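Local coordinates for FI20010p1 (Drosophila melanogaster, PDB 7CFB), which probably acts in assembling the piRNA amplification complex for gene silencing, through extended Tudor domains of which this is the first, at residues 78-83 and 218-223. Numbering follows the deposited sequence.
Sequences KVLQRQ and MAMLNE
Gln81 lays its amide against the base of the Met220 side chain, and these two residues, with Leu80 and Glu223, carry the contact between 78-83 and 218-223. The two side chains cross at about a right angle: CD of Gln81 lies 3.7 Å from CG of Met220, with NE2 alongside, while OE1 of Gln81 reaches 3.5 Å from the CA of Met220. With CG anti to the backbone N (chi1 -174°), Met220 brings that methylene against the amide, beside its CB. CD2 of Leu80 meets CG of Met220 at 4.1 Å, an apolar touch beside the polar one. Leu80 also rests on Ile108 of strand 108-117 and on the loop residue Phe130; Glu223 touches Ile108 as well, so both segments share that strand.

The polar link is indirect. A water donates to the backbone O of Gln81 and, at 2.8 Å, to OE2 of Glu223, whose carboxylate plane is turned 50° from the Gln81 amide. OE2 of Glu223 also approaches CG of Gln81 at 3.2 Å. An alanine at Gln81 would probably leave the CB and CG of Met220 without their amide neighbour and open a gap beside Glu223, although the water could still bind the backbone.

Helix 74-80 stops at this point in a Schellman motif: Gln83 N bonds to Lys78 O, Arg82 N bonds to Val79 O at 3.1 Å, and Arg82 takes positive phi. In the extended Tudor fold, this Schellman-capped C-terminus in the Krimper first Tudor domain, of the SH3 clan, thus packs through apolar contacts and one bridging water on the side of helix 215-228, some 135 residues further along the chain.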
loop_
_atom_site.group_PDB
_atom_site.type_symbol
_atom_site.label_atom_id
_atom_site.label_comp_id
_atom_site.label_asym_id
_atom_site.label_seq_id
_atom_site.Cartn_x
_atom_site.Cartn_y
_atom_site.Cartn_z
ATOM N N LYS A 78 -8.389 -7.709 -8.091
ATOM C CA LYS A 78 -8.233 -8.964 -8.858
ATOM C C LYS A 78 -6.774 -9.417 -8.833
ATOM O O LYS A 78 -6.553 -10.589 -8.714
ATOM C CB LYS A 78 -8.727 -8.789 -10.288
ATOM C CG LYS A 78 -10.219 -8.908 -10.496
ATOM C CD LYS A 78 -10.543 -8.927 -11.968
ATOM C CE LYS A 78 -11.977 -8.599 -12.315
ATOM N NZ LYS A 78 -12.935 -9.099 -11.307
ATOM N N VAL A 79 -5.826 -8.506 -8.992
ATOM C CA VAL A 79 -4.383 -8.871 -8.921
ATOM C C VAL A 79 -4.052 -9.351 -7.508
ATOM O O VAL A 79 -3.381 -10.332 -7.367
ATOM C CB VAL A 79 -3.488 -7.685 -9.292
ATOM C CG1 VAL A 79 -2.057 -7.891 -8.830
ATOM C CG2 VAL A 79 -3.541 -7.400 -10.770
ATOM N N LEU A 80 -4.582 -8.669 -6.510
ATOM C CA LEU A 80 -4.251 -8.992 -5.112
ATOM C C LEU A 80 -4.685 -10.412 -4.759
ATOM O O LEU A 80 -3.910 -11.107 -4.200
ATOM C CB LEU A 80 -4.874 -7.954 -4.187
ATOM C CG LEU A 80 -4.275 -7.946 -2.796
ATOM C CD1 LEU A 80 -4.130 -6.541 -2.265
ATOM C CD2 LEU A 80 -5.090 -8.800 -1.856
ATOM N N GLN A 81 -5.838 -10.839 -5.240
ATOM C CA GLN A 81 -6.403 -12.177 -4.926
ATOM C C GLN A 81 -5.958 -13.237 -5.945
ATOM O O GLN A 81 -6.571 -14.280 -5.994
ATOM C CB GLN A 81 -7.901 -12.054 -4.722
ATOM C CG GLN A 81 -8.241 -11.280 -3.473
ATOM C CD GLN A 81 -9.711 -10.991 -3.405
ATOM O OE1 GLN A 81 -10.432 -11.586 -2.635
ATOM N NE2 GLN A 81 -10.164 -10.073 -4.229
ATOM N N ARG A 82 -4.979 -12.908 -6.778
ATOM C CA ARG A 82 -4.370 -13.812 -7.775
ATOM C C ARG A 82 -5.417 -14.294 -8.775
ATOM O O ARG A 82 -5.346 -15.421 -9.156
ATOM C CB ARG A 82 -3.622 -14.949 -7.072
ATOM C CG ARG A 82 -2.418 -14.484 -6.276
ATOM C CD ARG A 82 -1.302 -15.486 -6.158
ATOM N NE ARG A 82 -0.526 -15.562 -7.366
ATOM C CZ ARG A 82 0.446 -16.422 -7.577
ATOM N NH1 ARG A 82 0.776 -17.284 -6.643
ATOM N NH2 ARG A 82 1.105 -16.399 -8.712
ATOM N N GLN A 83 -6.346 -13.424 -9.151
ATOM C CA GLN A 83 -7.405 -13.736 -10.128
ATOM C C GLN A 83 -6.951 -13.331 -11.531
ATOM O O GLN A 83 -7.712 -13.543 -12.433
ATOM C CB GLN A 83 -8.723 -13.084 -9.713
ATOM C CG GLN A 83 -9.279 -13.616 -8.408
ATOM C CD GLN A 83 -10.456 -12.825 -7.903
ATOM O OE1 GLN A 83 -10.831 -11.811 -8.450
ATOM N NE2 GLN A 83 -11.038 -13.272 -6.815
ATOM N N MET A 218 -14.977 -7.774 1.872
ATOM C CA MET A 218 -14.588 -8.285 3.206
ATOM C C MET A 218 -13.675 -9.504 3.045
ATOM O O MET A 218 -12.766 -9.666 3.837
ATOM C CB MET A 218 -15.812 -8.631 4.044
ATOM C CG MET A 218 -16.680 -7.437 4.301
ATOM S SD MET A 218 -15.968 -6.334 5.520
ATOM C CE MET A 218 -16.124 -7.335 6.992
ATOM N N ALA A 219 -13.947 -10.344 2.053
ATOM C CA ALA A 219 -13.095 -11.519 1.812
ATOM C C ALA A 219 -11.693 -11.047 1.436
ATOM O O ALA A 219 -10.730 -11.610 1.913
ATOM C CB ALA A 219 -13.696 -12.362 0.732
ATOM N N MET A 220 -11.604 -10.024 0.606
ATOM C CA MET A 220 -10.274 -9.517 0.228
ATOM C C MET A 220 -9.550 -8.976 1.466
ATOM O O MET A 220 -8.384 -9.209 1.586
ATOM C CB MET A 220 -10.407 -8.409 -0.801
ATOM C CG MET A 220 -9.090 -7.994 -1.286
ATOM S SD MET A 220 -9.218 -6.528 -2.194
ATOM C CE MET A 220 -9.705 -5.335 -0.965
ATOM N N LEU A 221 -10.256 -8.289 2.348
ATOM C CA LEU A 221 -9.606 -7.725 3.548
ATOM C C LEU A 221 -9.052 -8.840 4.441
ATOM O O LEU A 221 -8.016 -8.629 5.021
ATOM C CB LEU A 221 -10.565 -6.775 4.253
ATOM C CG LEU A 221 -10.728 -5.412 3.594
ATOM C CD1 LEU A 221 -11.280 -4.427 4.589
ATOM C CD2 LEU A 221 -9.410 -4.924 3.039
ATOM N N ASN A 222 -9.746 -9.965 4.550
ATOM C CA ASN A 222 -9.218 -11.118 5.314
ATOM C C ASN A 222 -7.926 -11.601 4.654
ATOM O O ASN A 222 -7.004 -11.878 5.358
ATOM C CB ASN A 222 -10.243 -12.241 5.403
ATOM C CG ASN A 222 -11.412 -11.889 6.298
ATOM O OD1 ASN A 222 -11.286 -11.049 7.178
ATOM N ND2 ASN A 222 -12.545 -12.532 6.086
ATOM N N GLU A 223 -7.878 -11.672 3.335
ATOM C CA GLU A 223 -6.661 -12.118 2.615
ATOM C C GLU A 223 -5.526 -11.114 2.869
ATOM O O GLU A 223 -4.384 -11.529 2.994
ATOM C CB GLU A 223 -6.974 -12.322 1.134
ATOM C CG GLU A 223 -6.973 -13.776 0.687
ATOM C CD GLU A 223 -6.792 -14.011 -0.806
ATOM O OE1 GLU A 223 -5.713 -14.435 -1.232
ATOM O OE2 GLU A 223 -7.731 -13.770 -1.537
HETATM O O HOH W 1 -7.638 -15.592 -3.722
#